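Local coordinates for protein condensin complex subunit 3 (Schizosaccharomyces pombe, PDB 5OQR) that serves as a regulatory subunit of the condensin complex, which is required to convert interphase chromatin into mitotic-like condensed chromosomes, at residues 180-194 and 208-222. Residues are numbered along the deposited sequence; the frame is centred on the assembly and turned at random.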
ATOM      1  N   LEU A 180       7.884  -8.939 -17.677  1.00 72.01           N
ATOM      2  CA  LEU A 180       6.837  -7.930 -17.747  1.00 73.27           C
ATOM      3  C   LEU A 180       6.915  -7.124 -19.036  1.00 75.77           C
ATOM      4  O   LEU A 180       5.895  -6.607 -19.506  1.00 75.10           O
ATOM      5  CB  LEU A 180       6.948  -7.010 -16.530  1.00 74.96           C
ATOM      6  CG  LEU A 180       5.984  -5.832 -16.391  1.00 66.33           C
ATOM      7  CD1 LEU A 180       4.542  -6.259 -16.608  1.00 62.70           C
ATOM      8  CD2 LEU A 180       6.164  -5.210 -15.016  1.00 65.68           C
ATOM      9  N   LEU A 181       8.103  -7.016 -19.627  1.00 74.90           N
ATOM     10  CA  LEU A 181       8.313  -6.158 -20.785  1.00 78.85           C
ATOM     11  C   LEU A 181       8.181  -6.882 -22.119  1.00 83.17           C
ATOM     12  O   LEU A 181       8.150  -6.217 -23.160  1.00 84.54           O
ATOM     13  CB  LEU A 181       9.697  -5.507 -20.707  1.00 75.41           C
ATOM     14  CG  LEU A 181       9.762  -4.148 -20.009  1.00 77.84           C
ATOM     15  CD1 LEU A 181      11.203  -3.773 -19.716  1.00 74.52           C
ATOM     16  CD2 LEU A 181       9.101  -3.081 -20.866  1.00 90.42           C
ATOM     17  N   ASN A 182       8.103  -8.213 -22.123  1.00 78.69           N
ATOM     18  CA  ASN A 182       8.063  -8.970 -23.366  1.00 79.92           C
ATOM     19  C   ASN A 182       6.909  -9.955 -23.458  1.00 79.05           C
ATOM     20  O   ASN A 182       6.732 -10.564 -24.518  1.00 82.95           O
ATOM     21  CB  ASN A 182       9.379  -9.737 -23.563  1.00 84.63           C
ATOM     22  CG  ASN A 182      10.593  -8.835 -23.492  1.00 82.38           C
ATOM     23  OD1 ASN A 182      11.076  -8.342 -24.512  1.00 78.14           O
ATOM     24  ND2 ASN A 182      11.091  -8.609 -22.283  1.00 78.89           N
ATOM     25  N   ILE A 183       6.116 -10.128 -22.400  1.00 82.45           N
ATOM     26  CA  ILE A 183       4.999 -11.061 -22.463  1.00 88.54           C
ATOM     27  C   ILE A 183       3.870 -10.469 -23.301  1.00 92.96           C
ATOM     28  O   ILE A 183       3.734  -9.249 -23.452  1.00 87.21           O
ATOM     29  CB  ILE A 183       4.517 -11.422 -21.048  1.00 83.64           C
ATOM     30  CG1 ILE A 183       3.403 -12.467 -21.113  1.00 85.04           C
ATOM     31  CG2 ILE A 183       4.033 -10.177 -20.311  1.00 87.64           C
ATOM     32  CD1 ILE A 183       3.219 -13.235 -19.827  1.00 87.66           C
ATOM     33  N   GLU A 184       3.047 -11.354 -23.861  1.00101.81           N
ATOM     34  CA  GLU A 184       1.919 -10.913 -24.667  1.00108.88           C
ATOM     35  C   GLU A 184       0.873 -10.244 -23.784  1.00113.27           C
ATOM     36  O   GLU A 184       0.704 -10.586 -22.611  1.00114.17           O
ATOM     37  CB  GLU A 184       1.295 -12.088 -25.427  1.00121.29           C
ATOM     38  CG  GLU A 184       0.189 -12.841 -24.681  1.00127.28           C
ATOM     39  CD  GLU A 184      -0.451 -13.924 -25.526  1.00126.17           C
ATOM     40  OE1 GLU A 184      -0.083 -15.109 -25.362  1.00126.24           O
ATOM     41  OE2 GLU A 184      -1.315 -13.584 -26.364  1.00122.84           O
ATOM     42  N   VAL A 185       0.165  -9.282 -24.364  1.00119.80           N
ATOM     43  CA  VAL A 185      -0.847  -8.512 -23.655  1.00118.11           C
ATOM     44  C   VAL A 185      -2.213  -9.008 -24.107  1.00120.68           C
ATOM     45  O   VAL A 185      -2.609  -8.807 -25.260  1.00118.93           O
ATOM     46  CB  VAL A 185      -0.686  -7.007 -23.908  1.00105.76           C
ATOM     47  CG1 VAL A 185      -1.802  -6.225 -23.240  1.00108.29           C
ATOM     48  CG2 VAL A 185       0.667  -6.532 -23.402  1.00 96.96           C
ATOM     49  N   SER A 186      -2.936  -9.659 -23.199  1.00117.64           N
ATOM     50  CA  SER A 186      -4.276 -10.142 -23.492  1.00122.14           C
ATOM     51  C   SER A 186      -5.000 -10.398 -22.179  1.00128.39           C
ATOM     52  O   SER A 186      -4.382 -10.480 -21.115  1.00126.96           O
ATOM     53  CB  SER A 186      -4.241 -11.411 -24.348  1.00129.69           C
ATOM     54  OG  SER A 186      -5.552 -11.882 -24.606  1.00139.71           O
ATOM     55  N   ASN A 187      -6.326 -10.531 -22.275  1.00134.48           N
ATOM     56  CA  ASN A 187      -7.147 -10.718 -21.083  1.00133.29           C
ATOM     57  C   ASN A 187      -6.658 -11.882 -20.235  1.00130.65           C
ATOM     58  O   ASN A 187      -6.863 -11.892 -19.016  1.00128.30           O
ATOM     59  CB  ASN A 187      -8.606 -10.944 -21.480  1.00143.56           C
ATOM     60  CG  ASN A 187      -8.850 -12.335 -22.026  1.00145.96           C
ATOM     61  OD1 ASN A 187      -7.991 -12.910 -22.696  1.00147.33           O
ATOM     62  ND2 ASN A 187     -10.020 -12.889 -21.735  1.00147.69           N
ATOM     63  N   SER A 188      -6.028 -12.879 -20.857  1.00132.00           N
ATOM     64  CA  SER A 188      -5.465 -13.987 -20.093  1.00135.90           C
ATOM     65  C   SER A 188      -4.239 -13.536 -19.309  1.00124.76           C
ATOM     66  O   SER A 188      -4.087 -13.867 -18.128  1.00113.58           O
ATOM     67  CB  SER A 188      -5.108 -15.138 -21.033  1.00137.25           C
ATOM     68  OG  SER A 188      -4.213 -14.705 -22.045  1.00129.60           O
ATOM     69  N   THR A 189      -3.355 -12.779 -19.954  1.00120.66           N
ATOM     70  CA  THR A 189      -2.151 -12.270 -19.312  1.00119.75           C
ATOM     71  C   THR A 189      -2.380 -10.963 -18.568  1.00113.76           C
ATOM     72  O   THR A 189      -1.545 -10.581 -17.739  1.00103.68           O
ATOM     73  CB  THR A 189      -1.051 -12.059 -20.359  1.00117.42           C
ATOM     74  OG1 THR A 189      -1.463 -11.056 -21.296  1.00111.72           O
ATOM     75  CG2 THR A 189      -0.766 -13.352 -21.108  1.00121.86           C
ATOM     76  N   LEU A 190      -3.488 -10.276 -18.842  1.00119.35           N
ATOM     77  CA  LEU A 190      -3.715  -8.955 -18.258  1.00108.21           C
ATOM     78  C   LEU A 190      -3.757  -8.989 -16.736  1.00100.87           C
ATOM     79  O   LEU A 190      -3.045  -8.189 -16.105  1.00 98.75           O
ATOM     80  CB  LEU A 190      -5.000  -8.368 -18.857  1.00101.29           C
ATOM     81  CG  LEU A 190      -5.345  -6.882 -18.704  1.00 95.38           C
ATOM     82  CD1 LEU A 190      -4.260  -6.086 -18.023  1.00 93.27           C
ATOM     83  CD2 LEU A 190      -5.647  -6.290 -20.072  1.00105.11           C
ATOM     84  N   PRO A 191      -4.528  -9.862 -16.087  1.00 92.37           N
ATOM     85  CA  PRO A 191      -4.616  -9.800 -14.618  1.00 86.15           C
ATOM     86  C   PRO A 191      -3.270  -9.861 -13.919  1.00 89.00           C
ATOM     87  O   PRO A 191      -3.130  -9.324 -12.813  1.00 79.80           O
ATOM     88  CB  PRO A 191      -5.482 -11.019 -14.272  1.00 84.81           C
ATOM     89  CG  PRO A 191      -6.258 -11.300 -15.502  1.00 99.22           C
ATOM     90  CD  PRO A 191      -5.359 -10.944 -16.640  1.00103.49           C
ATOM     91  N   PHE A 192      -2.271 -10.498 -14.530  1.00 98.59           N
ATOM     92  CA  PHE A 192      -0.993 -10.691 -13.856  1.00 97.12           C
ATOM     93  C   PHE A 192      -0.076  -9.485 -14.006  1.00 84.58           C
ATOM     94  O   PHE A 192       0.690  -9.183 -13.084  1.00 79.05           O
ATOM     95  CB  PHE A 192      -0.311 -11.949 -14.392  1.00104.20           C
ATOM     96  CG  PHE A 192      -1.151 -13.186 -14.264  1.00102.12           C
ATOM     97  CD1 PHE A 192      -1.047 -13.999 -13.149  1.00 97.31           C
ATOM     98  CD2 PHE A 192      -2.056 -13.528 -15.256  1.00104.72           C
ATOM     99  CE1 PHE A 192      -1.823 -15.135 -13.028  1.00104.48           C
ATOM    100  CE2 PHE A 192      -2.835 -14.662 -15.141  1.00103.45           C
ATOM    101  CZ  PHE A 192      -2.719 -15.466 -14.026  1.00106.45           C
ATOM    102  N   ILE A 193      -0.134  -8.783 -15.141  1.00 86.73           N
ATOM    103  CA  ILE A 193       0.688  -7.588 -15.292  1.00 86.74           C
ATOM    104  C   ILE A 193       0.166  -6.478 -14.392  1.00 71.56           C
ATOM    105  O   ILE A 193       0.947  -5.679 -13.862  1.00 67.35           O
ATOM    106  CB  ILE A 193       0.752  -7.143 -16.768  1.00 84.37           C
ATOM    107  CG1 ILE A 193      -0.575  -6.527 -17.225  1.00 86.21           C
ATOM    108  CG2 ILE A 193       1.136  -8.323 -17.661  1.00 87.21           C
ATOM    109  CD1 ILE A 193      -0.546  -5.969 -18.630  1.00100.82           C
ATOM    110  N   LEU A 194      -1.151  -6.416 -14.190  1.00 68.53           N
ATOM    111  CA  LEU A 194      -1.718  -5.415 -13.295  1.00 61.15           C
ATOM    112  C   LEU A 194      -1.310  -5.673 -11.852  1.00 61.63           C
ATOM    113  O   LEU A 194      -1.087  -4.728 -11.087  1.00 64.64           O
ATOM    114  CB  LEU A 194      -3.239  -5.396 -13.434  1.00 69.38           C
ATOM    115  CG  LEU A 194      -3.834  -4.424 -14.458  1.00 67.99           C
ATOM    116  CD1 LEU A 194      -2.937  -4.230 -15.678  1.00 67.19           C
ATOM    117  CD2 LEU A 194      -5.217  -4.905 -14.880  1.00 79.38           C
ATOM    118  N   VAL A 208       4.717  -0.841 -15.522  1.00 46.36           N
ATOM    119  CA  VAL A 208       3.349  -1.191 -15.892  1.00 47.66           C
ATOM    120  C   VAL A 208       2.644   0.012 -16.502  1.00 48.43           C
ATOM    121  O   VAL A 208       1.940  -0.105 -17.512  1.00 46.81           O
ATOM    122  CB  VAL A 208       2.581  -1.735 -14.673  1.00 46.91           C
ATOM    123  CG1 VAL A 208       1.235  -2.294 -15.106  1.00 57.48           C
ATOM    124  CG2 VAL A 208       3.384  -2.808 -13.952  1.00 51.56           C
ATOM    125  N   TYR A 209       2.825   1.190 -15.903  1.00 50.08           N
ATOM    126  CA  TYR A 209       2.194   2.398 -16.419  1.00 52.27           C
ATOM    127  C   TYR A 209       2.968   2.997 -17.584  1.00 49.56           C
ATOM    128  O   TYR A 209       2.362   3.577 -18.492  1.00 45.82           O
ATOM    129  CB  TYR A 209       2.065   3.442 -15.310  1.00 54.26           C
ATOM    130  CG  TYR A 209       1.449   2.925 -14.031  1.00 49.71           C
ATOM    131  CD1 TYR A 209       0.096   2.627 -13.960  1.00 50.67           C
ATOM    132  CD2 TYR A 209       2.220   2.750 -12.891  1.00 44.97           C
ATOM    133  CE1 TYR A 209      -0.470   2.157 -12.792  1.00 51.88           C
ATOM    134  CE2 TYR A 209       1.664   2.283 -11.718  1.00 50.34           C
ATOM    135  CZ  TYR A 209       0.318   1.989 -11.673  1.00 53.62           C
ATOM    136  OH  TYR A 209      -0.241   1.522 -10.503  1.00 54.70           O
ATOM    137  N   ALA A 210       4.295   2.865 -17.582  1.00 48.45           N
ATOM    138  CA  ALA A 210       5.120   3.579 -18.550  1.00 43.67           C
ATOM    139  C   ALA A 210       5.204   2.852 -19.885  1.00 50.17           C
ATOM    140  O   ALA A 210       5.237   3.496 -20.939  1.00 51.51           O
ATOM    141  CB  ALA A 210       6.521   3.791 -17.979  1.00 48.62           C
ATOM    142  N   ARG A 211       5.244   1.524 -19.872  1.00 54.96           N
ATOM    143  CA  ARG A 211       5.494   0.758 -21.088  1.00 56.00           C
ATOM    144  C   ARG A 211       4.415  -0.265 -21.400  1.00 54.27           C
ATOM    145  O   ARG A 211       4.013  -0.391 -22.558  1.00 55.58           O
ATOM    146  CB  ARG A 211       6.845   0.033 -20.986  1.00 58.77           C
ATOM    147  CG  ARG A 211       7.999   0.901 -20.498  1.00 60.78           C
ATOM    148  CD  ARG A 211       9.165   0.887 -21.469  1.00 77.72           C
ATOM    149  NE  ARG A 211       8.894   1.688 -22.660  1.00 90.50           N
ATOM    150  CZ  ARG A 211       9.776   1.916 -23.628  1.00100.95           C
ATOM    151  NH1 ARG A 211       9.436   2.660 -24.672  1.00 86.39           N
ATOM    152  NH2 ARG A 211      10.999   1.404 -23.555  1.00106.15           N
ATOM    153  N   VAL A 212       3.926  -0.994 -20.397  1.00 49.96           N
ATOM    154  CA  VAL A 212       3.097  -2.162 -20.671  1.00 57.69           C
ATOM    155  C   VAL A 212       1.670  -1.757 -21.015  1.00 59.22           C
ATOM    156  O   VAL A 212       1.058  -2.320 -21.928  1.00 52.31           O
ATOM    157  CB  VAL A 212       3.135  -3.130 -19.475  1.00 54.90           C
ATOM    158  CG1 VAL A 212       2.480  -4.449 -19.848  1.00 66.46           C
ATOM    159  CG2 VAL A 212       4.567  -3.359 -19.010  1.00 68.13           C
ATOM    160  N   LEU A 213       1.107  -0.798 -20.290  1.00 63.37           N
ATOM    161  CA  LEU A 213      -0.279  -0.409 -20.509  1.00 57.63           C
ATOM    162  C   LEU A 213      -0.427   0.355 -21.819  1.00 55.08           C
ATOM    163  O   LEU A 213      -1.367   0.090 -22.578  1.00 59.34           O
ATOM    164  CB  LEU A 213      -0.794   0.420 -19.331  1.00 59.43           C
ATOM    165  CG  LEU A 213      -1.263  -0.424 -18.142  1.00 54.93           C
ATOM    166  CD1 LEU A 213      -1.357   0.408 -16.880  1.00 59.76           C
ATOM    167  CD2 LEU A 213      -2.602  -1.069 -18.443  1.00 63.84           C
ATOM    168  N   PRO A 214       0.453   1.313 -22.119  1.00 54.96           N
ATOM    169  CA  PRO A 214       0.402   1.950 -23.444  1.00 50.36           C
ATOM    170  C   PRO A 214       0.276   0.965 -24.593  1.00 64.52           C
ATOM    171  O   PRO A 214      -0.355   1.288 -25.607  1.00 73.53           O
ATOM    172  CB  PRO A 214       1.727   2.717 -23.509  1.00 53.36           C
ATOM    173  CG  PRO A 214       2.151   2.919 -22.082  1.00 55.65           C
ATOM    174  CD  PRO A 214       1.294   2.077 -21.184  1.00 56.65           C
ATOM    175  N   LYS A 215       0.863  -0.229 -24.471  1.00 72.59           N
ATOM    176  CA  LYS A 215       0.724  -1.230 -25.524  1.00 70.33           C
ATOM    177  C   LYS A 215      -0.739  -1.545 -25.799  1.00 61.42           C
ATOM    178  O   LYS A 215      -1.103  -1.853 -26.939  1.00 79.22           O
ATOM    179  CB  LYS A 215       1.490  -2.499 -25.146  1.00 76.07           C
ATOM    180  CG  LYS A 215       2.942  -2.491 -25.606  1.00 72.66           C
ATOM    181  CD  LYS A 215       3.880  -3.108 -24.581  1.00 77.45           C
ATOM    182  CE  LYS A 215       3.579  -4.577 -24.340  1.00 91.73           C
ATOM    183  NZ  LYS A 215       4.630  -5.228 -23.507  1.00 84.47           N
ATOM    184  N   ILE A 216      -1.589  -1.472 -24.778  1.00 66.59           N
ATOM    185  CA  ILE A 216      -3.028  -1.576 -24.988  1.00 65.31           C
ATOM    186  C   ILE A 216      -3.508  -0.278 -25.623  1.00 69.08           C
ATOM    187  O   ILE A 216      -3.363   0.803 -25.042  1.00 71.42           O
ATOM    188  CB  ILE A 216      -3.758  -1.859 -23.670  1.00 66.59           C
ATOM    189  CG1 ILE A 216      -3.224  -3.141 -23.031  1.00 72.15           C
ATOM    190  CG2 ILE A 216      -5.250  -2.004 -23.909  1.00 68.20           C
ATOM    191  CD1 ILE A 216      -3.373  -3.178 -21.539  1.00 75.58           C
ATOM    192  N   GLY A 217      -4.075  -0.381 -26.825  1.00 71.33           N
ATOM    193  CA  GLY A 217      -4.411   0.819 -27.577  1.00 76.50           C
ATOM    194  C   GLY A 217      -5.317   1.759 -26.808  1.00 73.18           C
ATOM    195  O   GLY A 217      -5.062   2.964 -26.731  1.00 67.54           O
ATOM    196  N   ASP A 218      -6.382   1.222 -26.218  1.00 74.62           N
ATOM    197  CA  ASP A 218      -7.418   2.028 -25.595  1.00 68.57           C
ATOM    198  C   ASP A 218      -7.667   1.551 -24.173  1.00 62.64           C
ATOM    199  O   ASP A 218      -7.668   0.347 -23.904  1.00 68.94           O
ATOM    200  CB  ASP A 218      -8.717   1.960 -26.401  1.00 70.76           C
ATOM    201  CG  ASP A 218      -9.688   3.055 -26.034  1.00 69.18           C
ATOM    202  OD1 ASP A 218      -9.610   3.557 -24.893  1.00 74.28           O
ATOM    203  OD2 ASP A 218     -10.529   3.414 -26.884  1.00 71.77           O
ATOM    204  N   PHE A 219      -7.882   2.503 -23.264  1.00 62.52           N
ATOM    205  CA  PHE A 219      -8.169   2.155 -21.878  1.00 56.78           C
ATOM    206  C   PHE A 219      -9.578   1.606 -21.707  1.00 57.33           C
ATOM    207  O   PHE A 219      -9.862   0.975 -20.685  1.00 56.04           O
ATOM    208  CB  PHE A 219      -7.963   3.375 -20.973  1.00 54.86           C
ATOM    209  CG  PHE A 219      -9.095   4.365 -21.013  1.00 51.99           C
ATOM    210  CD1 PHE A 219      -9.909   4.547 -19.910  1.00 51.44           C
ATOM    211  CD2 PHE A 219      -9.344   5.113 -22.150  1.00 59.60           C
ATOM    212  CE1 PHE A 219     -10.948   5.455 -19.940  1.00 52.97           C
ATOM    213  CE2 PHE A 219     -10.383   6.021 -22.185  1.00 49.97           C
ATOM    214  CZ  PHE A 219     -11.184   6.193 -21.081  1.00 45.76           C
ATOM    215  N   ARG A 220     -10.462   1.822 -22.684  1.00 57.77           N
ATOM    216  CA  ARG A 220     -11.802   1.254 -22.613  1.00 63.97           C
ATOM    217  C   ARG A 220     -11.790  -0.265 -22.704  1.00 63.62           C
ATOM    218  O   ARG A 220     -12.746  -0.905 -22.256  1.00 74.31           O
ATOM    219  CB  ARG A 220     -12.677   1.819 -23.731  1.00 80.68           C
ATOM    220  CG  ARG A 220     -12.969   3.306 -23.625  1.00 77.34           C
ATOM    221  CD  ARG A 220     -12.768   3.980 -24.968  1.00 80.54           C
ATOM    222  NE  ARG A 220     -13.503   5.229 -25.115  1.00 82.15           N
ATOM    223  CZ  ARG A 220     -13.451   5.987 -26.205  1.00 90.05           C
ATOM    224  NH1 ARG A 220     -12.698   5.622 -27.236  1.00 82.62           N
ATOM    225  NH2 ARG A 220     -14.145   7.112 -26.266  1.00 95.70           N
ATOM    226  N   TYR A 221     -10.742  -0.855 -23.285  1.00 65.24           N
ATOM    227  CA  TYR A 221     -10.646  -2.310 -23.327  1.00 71.41           C
ATOM    228  C   TYR A 221     -10.766  -2.909 -21.936  1.00 65.72           C
ATOM    229  O   TYR A 221     -11.240  -4.040 -21.782  1.00 77.60           O
ATOM    230  CB  TYR A 221      -9.320  -2.745 -23.956  1.00 80.39           C
ATOM    231  CG  TYR A 221      -9.102  -2.298 -25.388  1.00 90.46           C
ATOM    232  CD1 TYR A 221      -7.874  -2.487 -26.005  1.00 95.17           C
ATOM    233  CD2 TYR A 221     -10.115  -1.690 -26.120  1.00 90.81           C
ATOM    234  CE1 TYR A 221      -7.657  -2.086 -27.307  1.00 95.46           C
ATOM    235  CE2 TYR A 221      -9.908  -1.286 -27.426  1.00 96.10           C
ATOM    236  CZ  TYR A 221      -8.676  -1.486 -28.014  1.00 99.27           C
ATOM    237  OH  TYR A 221      -8.461  -1.086 -29.313  1.00108.14           O
ATOM    238  N   LEU A 222     -10.339  -2.173 -20.916  1.00 62.47           N
ATOM    239  CA  LEU A 222     -10.385  -2.660 -19.549  1.00 70.77           C
ATOM    240  C   LEU A 222     -11.791  -2.534 -18.979  1.00 67.34           C
ATOM    241  O   LEU A 222     -12.571  -1.665 -19.373  1.00 58.64           O
ATOM    242  CB  LEU A 222      -9.409  -1.878 -18.671  1.00 63.39           C
ATOM    243  CG  LEU A 222      -7.970  -1.781 -19.175  1.00 60.44           C
ATOM    244  CD1 LEU A 222      -7.144  -0.971 -18.200  1.00 62.17           C
ATOM    245  CD2 LEU A 222      -7.371  -3.160 -19.365  1.00 68.77           C
TER
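No aromatic ring enters this contact, where Val185 meets Ile216; the rings pack within their own segments or on other helices. Phe219 has Arg220 CG over one face, offset toward the rim, and stacks with Trp254. Tyr221 carries Asp218 CB on one face, also near the rim. Phe192 has Ser188 O and Thr189 O at its edge, in the ring plane. The contact itself is aliphatic. With CG1 anti to the backbone N (chi1 176°), Val185 splits its methyls between two partners: CG1 lies 3.4 Å from Ile216 CG1, and CG2 lies 3.6 Å from Lys215 CE. With an alanine here both methyls are gone, so Ile216 would probably lose one of its apolar neighbours, keeping Leu190, and the Lys215 chain be freer to turn. In this HEAT-repeat solenoid the end of helix 173-182, the loop after it and helix 190-195 pack on the end of helix 202-212 and the residues that follow. Val212 divides its two methyls between Ile193 and Leu180, with CG1 3.6 Å from Ile193 CD1 and CG2 3.8 Å from Leu180 CD1. Leu180 sends its other branch, CD2, to Val208 CG2 at 3.8 Å. At the far end, Leu190 CD2 meets Leu222 CD2 at 3.6 Å, and Leu222 also touches Ile230.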